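Local coordinates for LbpB B-lobe (Moraxella bovis, PDB 3UAQ), which probably helps the bacterium bind host lactoferrin, as the N-lobe of a surface lipoprotein, at residues A238-D243 with G251-K256; A171-H176 with A242-K247; R270-A275 with I287-K292; H176-T181 with A218-E223. All blocks are in the same frame, centred on the assembly; numbering follows the deposited sequence.

Interaction 1: residues A238-D243 with G251-K256; sequences AVFKAD and GTLSTK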
loop_
_atom_site.group_PDB
_atom_site.type_symbol
_atom_site.label_atom_id
_atom_site.label_comp_id
_atom_site.label_asym_id
_atom_site.label_seq_id
_atom_site.Cartn_x
_atom_site.Cartn_y
_atom_site.Cartn_z
ATOM N N ALA A 238 5.713 17.167 5.927
ATOM C CA ALA A 238 4.783 18.016 6.668
ATOM C C ALA A 238 5.157 17.999 8.144
ATOM O O ALA A 238 5.459 16.945 8.698
ATOM C CB ALA A 238 3.344 17.550 6.470
ATOM N N VAL A 239 5.157 19.170 8.771
ATOM C CA VAL A 239 5.415 19.261 10.203
ATOM C C VAL A 239 4.386 20.174 10.858
ATOM O O VAL A 239 4.022 21.206 10.297
ATOM C CB VAL A 239 6.849 19.761 10.493
ATOM C CG1 VAL A 239 6.835 20.913 11.490
ATOM C CG2 VAL A 239 7.714 18.614 11.001
ATOM N N PHE A 240 3.906 19.792 12.037
ATOM C CA PHE A 240 2.844 20.558 12.686
ATOM C C PHE A 240 3.101 20.761 14.171
ATOM O O PHE A 240 3.714 19.915 14.827
ATOM C CB PHE A 240 1.487 19.869 12.502
ATOM C CG PHE A 240 1.176 19.517 11.081
ATOM C CD1 PHE A 240 1.508 18.268 10.576
ATOM C CD2 PHE A 240 0.556 20.432 10.246
ATOM C CE1 PHE A 240 1.222 17.935 9.255
ATOM C CE2 PHE A 240 0.265 20.106 8.924
ATOM C CZ PHE A 240 0.601 18.856 8.429
ATOM N N LYS A 241 2.629 21.891 14.693
ATOM C CA LYS A 241 2.616 22.125 16.130
ATOM C C LYS A 241 1.205 22.482 16.561
ATOM O O LYS A 241 0.611 23.438 16.055
ATOM C CB LYS A 241 3.592 23.228 16.535
ATOM C CG LYS A 241 3.599 23.487 18.032
ATOM C CD LYS A 241 4.983 23.257 18.658
ATOM C CE LYS A 241 5.769 24.554 18.712
ATOM N NZ LYS A 241 4.889 25.644 19.258
ATOM N N ALA A 242 0.665 21.690 17.481
ATOM C CA ALA A 242 -0.678 21.912 17.997
ATOM C C ALA A 242 -0.649 22.451 19.427
ATOM O O ALA A 242 -0.196 21.772 20.355
ATOM C CB ALA A 242 -1.498 20.628 17.925
ATOM N N ASP A 243 -1.129 23.679 19.597
ATOM C CA ASP A 243 -1.304 24.262 20.921
ATOM C C ASP A 243 -2.796 24.260 21.257
ATOM O O ASP A 243 -3.535 25.168 20.854
ATOM C CB ASP A 243 -0.753 25.687 20.959
ATOM C CG ASP A 243 -0.596 26.218 22.376
ATOM O OD1 ASP A 243 -1.210 25.646 23.302
ATOM O OD2 ASP A 243 0.132 27.216 22.562
ATOM N N GLY A 251 2.596 25.035 11.405
ATOM C CA GLY A 251 3.373 24.023 10.722
ATOM C C GLY A 251 3.938 24.440 9.382
ATOM O O GLY A 251 3.649 25.523 8.870
ATOM N N THR A 252 4.754 23.560 8.811
ATOM C CA THR A 252 5.451 23.856 7.574
ATOM C C THR A 252 5.466 22.642 6.651
ATOM O O THR A 252 5.678 21.512 7.098
ATOM C CB THR A 252 6.892 24.297 7.866
ATOM O OG1 THR A 252 6.876 25.345 8.846
ATOM C CG2 THR A 252 7.594 24.782 6.594
ATOM N N LEU A 253 5.229 22.886 5.364
ATOM C CA LEU A 253 5.311 21.842 4.347
ATOM C C LEU A 253 6.481 22.156 3.426
ATOM O O LEU A 253 6.553 23.245 2.855
ATOM C CB LEU A 253 4.028 21.784 3.524
ATOM C CG LEU A 253 2.740 22.133 4.259
ATOM C CD1 LEU A 253 1.581 22.294 3.277
ATOM C CD2 LEU A 253 2.427 21.082 5.313
ATOM N N SER A 254 7.396 21.204 3.287
ATOM C CA SER A 254 8.592 21.411 2.481
ATOM C C SER A 254 8.742 20.307 1.449
ATOM O O SER A 254 8.037 19.297 1.496
ATOM C CB SER A 254 9.837 21.488 3.370
ATOM O OG SER A 254 9.559 21.042 4.688
ATOM N N THR A 255 9.659 20.507 0.513
ATOM C CA THR A 255 9.904 19.517 -0.524
ATOM C C THR A 255 11.364 19.100 -0.526
ATOM O O THR A 255 12.267 19.942 -0.440
ATOM C CB THR A 255 9.541 20.049 -1.917
ATOM O OG1 THR A 255 8.175 20.485 -1.925
ATOM C CG2 THR A 255 9.738 18.957 -2.976
ATOM N N LYS A 256 11.587 17.793 -0.612
ATOM C CA LYS A 256 12.931 17.261 -0.779
ATOM C C LYS A 256 13.393 17.422 -2.224
ATOM O O LYS A 256 12.785 16.876 -3.145
ATOM C CB LYS A 256 12.988 15.782 -0.378
ATOM C CG LYS A 256 13.978 14.962 -1.194
ATOM C CD LYS A 256 14.316 13.631 -0.525
ATOM C CE LYS A 256 13.073 12.888 -0.093
ATOM N NZ LYS A 256 13.289 11.410 -0.090
#
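Val239 and Thr252 form the one hydrogen-bonded pair between these two segments of a β hairpin, made by the antiparallel strands 236-243 and 248-257 of the LbpB β barrel. Two backbone bonds join them. Val239 N donates to Thr252 O over 2.9 Å, and Thr252 N returns a bond to Val239 O. On either side of this pair lie the non-hydrogen-bonded pairs Ala238 with Leu253 and Phe240 with Gly251.

The tight side of the contact carries Ala238, Phe240 and Leu253, all buried. One methyl of Leu253 does most of the touching. Leu253 CD2 meets Ala238 CB at 3.8 Å and also reaches Phe240 CZ at the tip of the ring. The packing goes on beyond the hairpin, where Phe240 touches Leu321 and Leu253 touches Phe325. This is consistent with the apolar face lining the barrel interior.

The other side is looser. Val239 and Thr252 point that way and are partly exposed, and their side chains stay apart. Thr252 CB comes no nearer to segment 238-243 than 4.9 Å, at Val239 O. The threonine hydroxyl is satisfied on the next strand instead, where OG1 is hydrogen-bonded to Asp272 OD1.

Interaction 2: residues A171-H176 with A242-K247; sequences ANYTGH and ADFDAK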
loop_
_atom_site.group_PDB
_atom_site.type_symbol
_atom_site.label_atom_id
_atom_site.label_comp_id
_atom_site.label_asym_id
_atom_site.label_seq_id
_atom_site.Cartn_x
_atom_site.Cartn_y
_atom_site.Cartn_z
ATOM N N ALA A 171 1.094 19.445 21.534
ATOM C CA ALA A 171 1.651 18.262 20.873
ATOM C C ALA A 171 2.326 18.602 19.546
ATOM O O ALA A 171 2.063 19.651 18.957
ATOM C CB ALA A 171 0.571 17.201 20.666
ATOM N N ASN A 172 3.198 17.710 19.084
ATOM C CA ASN A 172 3.881 17.892 17.804
ATOM C C ASN A 172 3.578 16.769 16.824
ATOM O O ASN A 172 3.560 15.590 17.196
ATOM C CB ASN A 172 5.393 18.013 18.004
ATOM C CG ASN A 172 5.813 19.397 18.437
ATOM O OD1 ASN A 172 4.983 20.296 18.577
ATOM N ND2 ASN A 172 7.112 19.578 18.655
ATOM N N TYR A 173 3.347 17.143 15.569
ATOM C CA TYR A 173 3.034 16.168 14.541
ATOM C C TYR A 173 4.061 16.206 13.425
ATOM O O TYR A 173 4.697 17.237 13.177
ATOM C CB TYR A 173 1.647 16.434 13.958
ATOM C CG TYR A 173 0.506 16.346 14.948
ATOM C CD1 TYR A 173 -0.308 15.223 15.004
ATOM C CD2 TYR A 173 0.232 17.396 15.812
ATOM C CE1 TYR A 173 -1.362 15.145 15.902
ATOM C CE2 TYR A 173 -0.819 17.328 16.713
ATOM C CZ TYR A 173 -1.612 16.203 16.755
ATOM O OH TYR A 173 -2.655 16.146 17.652
ATOM N N THR A 174 4.212 15.072 12.755
ATOM C CA THR A 174 4.996 14.999 11.538
ATOM C C THR A 174 4.336 14.024 10.559
ATOM O O THR A 174 3.710 13.040 10.961
ATOM C CB THR A 174 6.468 14.608 11.831
ATOM O OG1 THR A 174 7.081 14.117 10.634
ATOM C CG2 THR A 174 6.544 13.539 12.913
ATOM N N GLY A 175 4.460 14.325 9.274
ATOM C CA GLY A 175 3.852 13.523 8.232
ATOM C C GLY A 175 4.180 14.050 6.847
ATOM O O GLY A 175 5.340 14.327 6.527
ATOM N N HIS A 176 3.155 14.207 6.019
ATOM C CA HIS A 176 3.389 14.576 4.633
ATOM C C HIS A 176 2.250 15.402 4.052
ATOM O O HIS A 176 1.239 15.649 4.717
ATOM C CB HIS A 176 3.551 13.315 3.793
ATOM C CG HIS A 176 2.253 12.670 3.433
ATOM N ND1 HIS A 176 1.404 12.119 4.376
ATOM C CD2 HIS A 176 1.639 12.503 2.237
ATOM C CE1 HIS A 176 0.338 11.634 3.773
ATOM N NE2 HIS A 176 0.452 11.852 2.475
ATOM N N ALA A 242 0.665 21.690 17.481
ATOM C CA ALA A 242 -0.678 21.912 17.997
ATOM C C ALA A 242 -0.649 22.451 19.427
ATOM O O ALA A 242 -0.196 21.772 20.355
ATOM C CB ALA A 242 -1.498 20.628 17.925
ATOM N N ASP A 243 -1.129 23.679 19.597
ATOM C CA ASP A 243 -1.304 24.262 20.921
ATOM C C ASP A 243 -2.796 24.260 21.257
ATOM O O ASP A 243 -3.535 25.168 20.854
ATOM C CB ASP A 243 -0.753 25.687 20.959
ATOM C CG ASP A 243 -0.596 26.218 22.376
ATOM O OD1 ASP A 243 -1.210 25.646 23.302
ATOM O OD2 ASP A 243 0.132 27.216 22.562
ATOM N N PHE A 244 -3.233 23.233 21.983
ATOM C CA PHE A 244 -4.641 23.083 22.343
ATOM C C PHE A 244 -5.054 24.094 23.409
ATOM O O PHE A 244 -6.243 24.326 23.636
ATOM C CB PHE A 244 -4.929 21.658 22.830
ATOM C CG PHE A 244 -4.573 20.594 21.831
ATOM C CD1 PHE A 244 -5.300 20.453 20.655
ATOM C CD2 PHE A 244 -3.510 19.733 22.066
ATOM C CE1 PHE A 244 -4.969 19.473 19.732
ATOM C CE2 PHE A 244 -3.178 18.749 21.147
ATOM C CZ PHE A 244 -3.906 18.620 19.981
ATOM N N ASP A 245 -4.064 24.689 24.064
ATOM C CA ASP A 245 -4.336 25.718 25.058
ATOM C C ASP A 245 -4.568 27.072 24.393
ATOM O O ASP A 245 -5.555 27.750 24.670
ATOM C CB ASP A 245 -3.192 25.799 26.071
ATOM C CG ASP A 245 -3.033 24.517 26.872
ATOM O OD1 ASP A 245 -3.963 23.677 26.849
ATOM O OD2 ASP A 245 -1.977 24.354 27.526
ATOM N N ALA A 246 -3.652 27.455 23.510
ATOM C CA ALA A 246 -3.771 28.711 22.780
ATOM C C ALA A 246 -4.774 28.580 21.632
ATOM O O ALA A 246 -5.127 29.572 20.989
ATOM C CB ALA A 246 -2.403 29.163 22.263
ATOM N N LYS A 247 -5.229 27.352 21.386
ATOM C CA LYS A 247 -6.148 27.064 20.287
ATOM C C LYS A 247 -5.540 27.414 18.926
ATOM O O LYS A 247 -6.201 28.017 18.072
ATOM C CB LYS A 247 -7.485 27.793 20.487
ATOM C CG LYS A 247 -8.620 26.903 20.991
ATOM C CD LYS A 247 -8.541 26.660 22.489
ATOM C CE LYS A 247 -9.260 27.767 23.275
ATOM N NZ LYS A 247 -10.744 27.556 23.318
#
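Ala171 and Ala242 face each other as an antiparallel hydrogen-bonded pair, and the polar part of the contact across the strands is their backbone. Ala171 N donates to Ala242 O over 2.9 Å, with an N-H...O angle of 162°. Ala242 N donates back to Ala171 O over 2.9 Å, nearly along the C=O axis. The pair joins strand 170-184 to the end of strand 236-243 in the barrel sheet.

Just past the pair the chain turns. Ala246 N donates to Asp243 OD1 at 3.0 Å, an Asx motif. This N-H comes from above the carboxylate plane. A second bond to the same oxygen, from Asp245 N, is weak.

Outward from the backbone, the packing lies on the side of the sheet that carries the Ala171 and Ala242 methyls. Ala242 CB sits at the edge of the Tyr173 ring, 3.6 Å from CE2. Tyr173 and Phe244 reach toward each other, tip to tip. With CG anti to the carbonyl carbon (chi1 -57°), the Phe244 ring starts out toward Tyr173. Tyr173 OH lies in the plane of the Phe244 ring, at its edge, 3.6 Å from CZ. Ala171 CB lies 4.1 Å from Phe244 CE2.

Both aromatic groups have further partners. Tyr173 OH is hydrogen-bonded to Ala318 O, and the Phe244 ring meets Phe313 edge-to-face.

The chemistry implies a divided role. Backbone bonds set the strand pairing. The rings pack against small methyls and reach the loop at Ala318, Tyr173 through its hydrogen bond and Phe244 by packing.

Interaction 3: residues R270-A275 with I287-K292; sequences RYDIDA and IAKNTK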
loop_
_atom_site.group_PDB
_atom_site.type_symbol
_atom_site.label_atom_id
_atom_site.label_comp_id
_atom_site.label_asym_id
_atom_site.label_seq_id
_atom_site.Cartn_x
_atom_site.Cartn_y
_atom_site.Cartn_z
ATOM N N ARG A 270 7.805 25.331 1.280
ATOM C CA ARG A 270 6.834 25.834 0.316
ATOM C C ARG A 270 5.742 26.628 1.012
ATOM O O ARG A 270 5.362 27.708 0.561
ATOM C CB ARG A 270 6.198 24.675 -0.450
ATOM C CG ARG A 270 7.184 23.813 -1.225
ATOM C CD ARG A 270 7.686 24.517 -2.478
ATOM N NE ARG A 270 8.241 23.570 -3.445
ATOM C CZ ARG A 270 9.126 23.891 -4.385
ATOM N NH1 ARG A 270 9.564 25.140 -4.487
ATOM N NH2 ARG A 270 9.577 22.963 -5.219
ATOM N N TYR A 271 5.243 26.085 2.118
ATOM C CA TYR A 271 4.107 26.671 2.824
ATOM C C TYR A 271 4.265 26.615 4.338
ATOM O O TYR A 271 4.601 25.570 4.906
ATOM C CB TYR A 271 2.808 25.943 2.448
ATOM C CG TYR A 271 2.362 26.149 1.016
ATOM C CD1 TYR A 271 2.663 25.217 0.031
ATOM C CD2 TYR A 271 1.634 27.275 0.650
ATOM C CE1 TYR A 271 2.252 25.399 -1.283
ATOM C CE2 TYR A 271 1.223 27.465 -0.658
ATOM C CZ TYR A 271 1.533 26.527 -1.622
ATOM O OH TYR A 271 1.121 26.724 -2.925
ATOM N N ASP A 272 4.026 27.749 4.986
ATOM C CA ASP A 272 3.784 27.764 6.421
ATOM C C ASP A 272 2.293 27.602 6.647
ATOM O O ASP A 272 1.493 27.842 5.743
ATOM C CB ASP A 272 4.267 29.072 7.047
ATOM C CG ASP A 272 5.686 28.976 7.580
ATOM O OD1 ASP A 272 6.094 27.865 7.979
ATOM O OD2 ASP A 272 6.388 30.012 7.598
ATOM N N ILE A 273 1.918 27.189 7.850
ATOM C CA ILE A 273 0.509 27.004 8.165
ATOM C C ILE A 273 0.106 27.821 9.391
ATOM O O ILE A 273 0.890 27.986 10.335
ATOM C CB ILE A 273 0.173 25.520 8.369
ATOM C CG1 ILE A 273 0.721 24.706 7.196
ATOM C CG2 ILE A 273 -1.328 25.324 8.517
ATOM C CD1 ILE A 273 0.090 23.345 7.048
ATOM N N ASP A 274 -1.116 28.344 9.360
ATOM C CA ASP A 274 -1.590 29.236 10.407
ATOM C C ASP A 274 -3.090 29.053 10.604
ATOM O O ASP A 274 -3.899 29.701 9.943
ATOM C CB ASP A 274 -1.272 30.687 10.046
ATOM C CG ASP A 274 -1.650 31.652 11.142
ATOM O OD1 ASP A 274 -1.588 31.255 12.327
ATOM O OD2 ASP A 274 -2.008 32.806 10.819
ATOM N N ALA A 275 -3.459 28.161 11.515
ATOM C CA ALA A 275 -4.865 27.826 11.708
ATOM C C ALA A 275 -5.329 27.973 13.158
ATOM O O ALA A 275 -4.553 27.788 14.104
ATOM C CB ALA A 275 -5.153 26.423 11.193
ATOM N N ILE A 287 0.386 29.798 3.931
ATOM C CA ILE A 287 1.155 30.962 3.508
ATOM C C ILE A 287 2.347 30.550 2.643
ATOM O O ILE A 287 3.173 29.725 3.051
ATOM C CB ILE A 287 1.647 31.780 4.724
ATOM C CG1 ILE A 287 0.459 32.403 5.465
ATOM C CG2 ILE A 287 2.633 32.856 4.295
ATOM C CD1 ILE A 287 0.159 31.750 6.808
ATOM N N ALA A 288 2.429 31.124 1.444
ATOM C CA ALA A 288 3.519 30.810 0.524
ATOM C C ALA A 288 4.816 31.489 0.968
ATOM O O ALA A 288 4.824 32.676 1.315
ATOM C CB ALA A 288 3.150 31.219 -0.900
ATOM N N LYS A 289 5.907 30.729 0.949
ATOM C CA LYS A 289 7.194 31.209 1.439
ATOM C C LYS A 289 7.975 31.981 0.377
ATOM O O LYS A 289 8.942 32.673 0.692
ATOM C CB LYS A 289 8.038 30.030 1.937
ATOM C CG LYS A 289 7.365 29.187 3.007
ATOM C CD LYS A 289 7.229 29.943 4.320
ATOM C CE LYS A 289 8.575 30.083 5.015
ATOM N NZ LYS A 289 8.535 30.923 6.246
ATOM N N ASN A 290 7.565 31.861 -0.881
ATOM C CA ASN A 290 8.323 32.468 -1.969
ATOM C C ASN A 290 7.603 33.653 -2.611
ATOM O O ASN A 290 8.146 34.760 -2.666
ATOM C CB ASN A 290 8.668 31.421 -3.024
ATOM C CG ASN A 290 9.971 31.720 -3.740
ATOM O OD1 ASN A 290 10.244 32.865 -4.129
ATOM N ND2 ASN A 290 10.791 30.685 -3.917
ATOM N N THR A 291 6.386 33.415 -3.096
ATOM C CA THR A 291 5.570 34.458 -3.731
ATOM C C THR A 291 6.197 35.018 -5.007
ATOM O O THR A 291 5.671 35.960 -5.604
ATOM C CB THR A 291 5.251 35.633 -2.776
ATOM O OG1 THR A 291 6.457 36.338 -2.455
ATOM C CG2 THR A 291 4.600 35.125 -1.491
ATOM N N LYS A 292 7.312 34.431 -5.431
ATOM C CA LYS A 292 7.972 34.874 -6.652
ATOM C C LYS A 292 8.105 33.742 -7.671
ATOM O O LYS A 292 8.657 32.679 -7.371
ATOM C CB LYS A 292 9.346 35.476 -6.337
ATOM C CG LYS A 292 10.133 35.910 -7.570
ATOM C CD LYS A 292 11.421 35.098 -7.731
ATOM C CE LYS A 292 12.156 35.454 -9.023
ATOM N NZ LYS A 292 12.453 36.910 -9.125
#
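Asp272 and Lys289 cross obliquely on one face of a β hairpin, built from the antiparallel strands 266-278 and 281-288 of the barrel. They form a salt bridge, with Lys289 NZ 2.7 Å from Asp272 OD2. The ammonium group comes from above the carboxylate plane, 41° out of it. The lysine chain is bent at chi2 and chi3 (-69° and -73°), which turns CD and CE back over the aspartate. Lys289 CD lies 3.4 Å from Asp272 OD2, and the start of the chain covers the Arg270 carbonyl. The other carboxylate oxygen, OD1, is engaged by strand 248-257, so the carboxylate links that strand to the residue just past strand 281-288.

Ile287 shares this face. Ile287 CD1 meets Asp274 CB at 3.7 Å, so a methyl rests on the base of a charged side chain. The Asp274 carboxylate itself pairs with Lys248.

Tyr271 and Ala288 lie on the opposite, buried face. Tyr271 CE2 is 4.2 Å from Ala288 CB, and the ring continues inward to Phe325. Arg270 points away from segment 287-292 and forms a salt bridge with Glu223. Arg270 and Tyr271 both face Leu253 on the other neighbouring strand, a classic β bulge.

The backbone holds the hairpin together. Asp272 and Ile287 make a hydrogen-bonded pair with two bonds, and Tyr271 CA makes a CA-H...O contact with Ile287 O. Beyond the end of strand 281-288, Lys289 N still donates to Arg270 O over 3.1 Å, from above the carbonyl plane.

Interaction 4: residues H176-T181 with A218-E223; sequences HWDFVT and ATSFAE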
loop_
_atom_site.group_PDB
_atom_site.type_symbol
_atom_site.label_atom_id
_atom_site.label_comp_id
_atom_site.label_asym_id
_atom_site.label_seq_id
_atom_site.Cartn_x
_atom_site.Cartn_y
_atom_site.Cartn_z
ATOM N N HIS A 176 3.155 14.207 6.019
ATOM C CA HIS A 176 3.389 14.576 4.633
ATOM C C HIS A 176 2.250 15.402 4.052
ATOM O O HIS A 176 1.239 15.649 4.717
ATOM C CB HIS A 176 3.551 13.315 3.793
ATOM C CG HIS A 176 2.253 12.670 3.433
ATOM N ND1 HIS A 176 1.404 12.119 4.376
ATOM C CD2 HIS A 176 1.639 12.503 2.237
ATOM C CE1 HIS A 176 0.338 11.634 3.773
ATOM N NE2 HIS A 176 0.452 11.852 2.475
ATOM N N TRP A 177 2.432 15.827 2.803
ATOM C CA TRP A 177 1.389 16.497 2.030
ATOM C C TRP A 177 1.536 16.128 0.552
ATOM O O TRP A 177 2.607 15.687 0.116
ATOM C CB TRP A 177 1.459 18.017 2.216
ATOM C CG TRP A 177 2.746 18.637 1.721
ATOM C CD1 TRP A 177 3.999 18.446 2.235
ATOM C CD2 TRP A 177 2.899 19.562 0.634
ATOM N NE1 TRP A 177 4.921 19.181 1.530
ATOM C CE2 TRP A 177 4.274 19.878 0.541
ATOM C CE3 TRP A 177 2.010 20.150 -0.278
ATOM C CZ2 TRP A 177 4.782 20.755 -0.422
ATOM C CZ3 TRP A 177 2.516 21.023 -1.239
ATOM C CH2 TRP A 177 3.889 21.317 -1.299
ATOM N N ASP A 178 0.449 16.295 -0.201
ATOM C CA ASP A 178 0.440 16.106 -1.645
ATOM C C ASP A 178 -0.313 17.274 -2.265
ATOM O O ASP A 178 -1.065 17.980 -1.577
ATOM C CB ASP A 178 -0.264 14.800 -2.022
ATOM C CG ASP A 178 0.547 13.567 -1.668
ATOM O OD1 ASP A 178 1.543 13.287 -2.370
ATOM O OD2 ASP A 178 0.175 12.868 -0.697
ATOM N N PHE A 179 -0.127 17.474 -3.567
ATOM C CA PHE A 179 -0.761 18.595 -4.240
ATOM C C PHE A 179 -1.026 18.337 -5.721
ATOM O O PHE A 179 -0.348 17.522 -6.363
ATOM C CB PHE A 179 0.124 19.833 -4.112
ATOM C CG PHE A 179 1.404 19.736 -4.887
ATOM C CD1 PHE A 179 2.527 19.156 -4.320
ATOM C CD2 PHE A 179 1.483 20.206 -6.193
ATOM C CE1 PHE A 179 3.715 19.056 -5.034
ATOM C CE2 PHE A 179 2.666 20.108 -6.912
ATOM C CZ PHE A 179 3.784 19.533 -6.330
ATOM N N VAL A 180 -2.011 19.050 -6.256
ATOM C CA VAL A 180 -2.206 19.128 -7.691
ATOM C C VAL A 180 -2.454 20.575 -8.050
ATOM O O VAL A 180 -3.190 21.281 -7.354
ATOM C CB VAL A 180 -3.385 18.254 -8.174
ATOM C CG1 VAL A 180 -4.690 18.693 -7.521
ATOM C CG2 VAL A 180 -3.500 18.318 -9.685
ATOM N N THR A 181 -1.818 21.019 -9.127
ATOM C CA THR A 181 -1.891 22.414 -9.540
ATOM C C THR A 181 -2.926 22.563 -10.631
ATOM O O THR A 181 -3.468 21.577 -11.125
ATOM C CB THR A 181 -0.560 22.908 -10.126
ATOM O OG1 THR A 181 -0.388 22.356 -11.439
ATOM C CG2 THR A 181 0.617 22.503 -9.241
ATOM N N ALA A 218 0.095 19.574 -12.371
ATOM C CA ALA A 218 1.319 19.049 -11.766
ATOM C C ALA A 218 1.056 18.477 -10.370
ATOM O O ALA A 218 0.162 18.940 -9.657
ATOM C CB ALA A 218 2.394 20.129 -11.710
ATOM N N THR A 219 1.845 17.478 -9.979
ATOM C CA THR A 219 1.574 16.720 -8.759
ATOM C C THR A 219 2.810 16.443 -7.919
ATOM O O THR A 219 3.944 16.580 -8.391
ATOM C CB THR A 219 0.976 15.365 -9.095
ATOM O OG1 THR A 219 1.858 14.676 -9.989
ATOM C CG2 THR A 219 -0.388 15.526 -9.754
ATOM N N SER A 220 2.581 16.031 -6.676
ATOM C CA SER A 220 3.672 15.649 -5.794
ATOM C C SER A 220 4.477 14.531 -6.446
ATOM O O SER A 220 5.692 14.643 -6.620
ATOM C CB SER A 220 3.136 15.197 -4.432
ATOM O OG SER A 220 1.718 15.218 -4.384
ATOM N N PHE A 221 3.789 13.459 -6.830
ATOM C CA PHE A 221 4.455 12.275 -7.368
ATOM C C PHE A 221 5.202 12.542 -8.680
ATOM O O PHE A 221 5.988 11.704 -9.132
ATOM C CB PHE A 221 3.454 11.127 -7.559
ATOM C CG PHE A 221 2.409 11.396 -8.613
ATOM C CD1 PHE A 221 1.114 11.751 -8.257
ATOM C CD2 PHE A 221 2.720 11.291 -9.962
ATOM C CE1 PHE A 221 0.156 11.995 -9.224
ATOM C CE2 PHE A 221 1.762 11.536 -10.937
ATOM C CZ PHE A 221 0.480 11.886 -10.566
ATOM N N ALA A 222 4.950 13.697 -9.292
ATOM C CA ALA A 222 5.597 14.038 -10.557
ATOM C C ALA A 222 6.777 14.981 -10.347
ATOM O O ALA A 222 7.507 15.298 -11.291
ATOM C CB ALA A 222 4.594 14.639 -11.533
ATOM N N GLU A 223 6.963 15.434 -9.111
ATOM C CA GLU A 223 8.096 16.297 -8.804
ATOM C C GLU A 223 9.357 15.451 -8.658
ATOM O O GLU A 223 9.381 14.465 -7.916
ATOM C CB GLU A 223 7.832 17.144 -7.561
ATOM C CG GLU A 223 8.673 18.406 -7.519
ATOM C CD GLU A 223 8.140 19.445 -6.550
ATOM O OE1 GLU A 223 7.209 19.131 -5.772
ATOM O OE2 GLU A 223 8.659 20.581 -6.571
#
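The Phe179 ring lies against the backbone of segment 218-223. One face carries Thr219 C and Ser220 N, each 3.6 Å above the plane and offset toward the rim. Glu223 OE1 stands at the ring edge, near its plane, 3.5 Å from Phe179 CZ. The ring and carboxylate planes are 81° apart, and the two side chains cross at about a right angle. Phe301 also meets this ring edge-to-face. With CG between the backbone N and the carbonyl carbon (chi1 69°), the Phe179 ring starts out toward the backbone of the loop. Within segment 218-223, Thr219 OG1 lies over the centre of the Phe221 ring.

Ser220 OG is the polar hub. It donates to Asp178 OD1, using the anti lone pair of that oxygen. Ser220 OG also accepts from Phe179 N at 3.0 Å. One hydroxyl thus links a buried carboxylate to a strand N-H. A weak bond runs back from Ser220 N to Phe179 O.

At the far end, Thr181 and Ala218 are joined twice. Thr181 N donates to Ala218 O, and Ala218 N donates to Thr181 OG1 at 3.0 Å. Between these bonds, Val180 and Thr219 form a single backbone bridge.

Besides its salt bridge to Arg270, Glu223 is hydrogen-bonded to His236 through OE1.

All the touching residues are buried. Asp178 and Ser220 both touch Trp125, and Phe221 stacks on Phe127. The loop thus lies between a barrel strand and strand 121-128 of the handle, probably characteristic of the handle-and-barrel build of this family.

Strand 170-184 comes first and serves two contacts. Its start, 171-176, pairs with 242-247 in interaction 2, closing a loop of 65 residues. Its later part, 176-181, meets 218-223 in interaction 4. Interaction 4 closes a loop of 36 residues and falls within the larger loop of interaction 2; the two share His176. Interaction 1 begins on strand 236-243, where interaction 2 ends, and closes a short hairpin. Interaction 3 follows in series and closes the next hairpin. Interactions 1 and 3 join through the neighbouring strands 248-257 and 266-278. Trp177 NE1, bonded to Ser254 O, joins interactions 1 and 4. Interactions 1 to 3 join neighbouring strands of the barrel; interaction 4 ties the long loop to it.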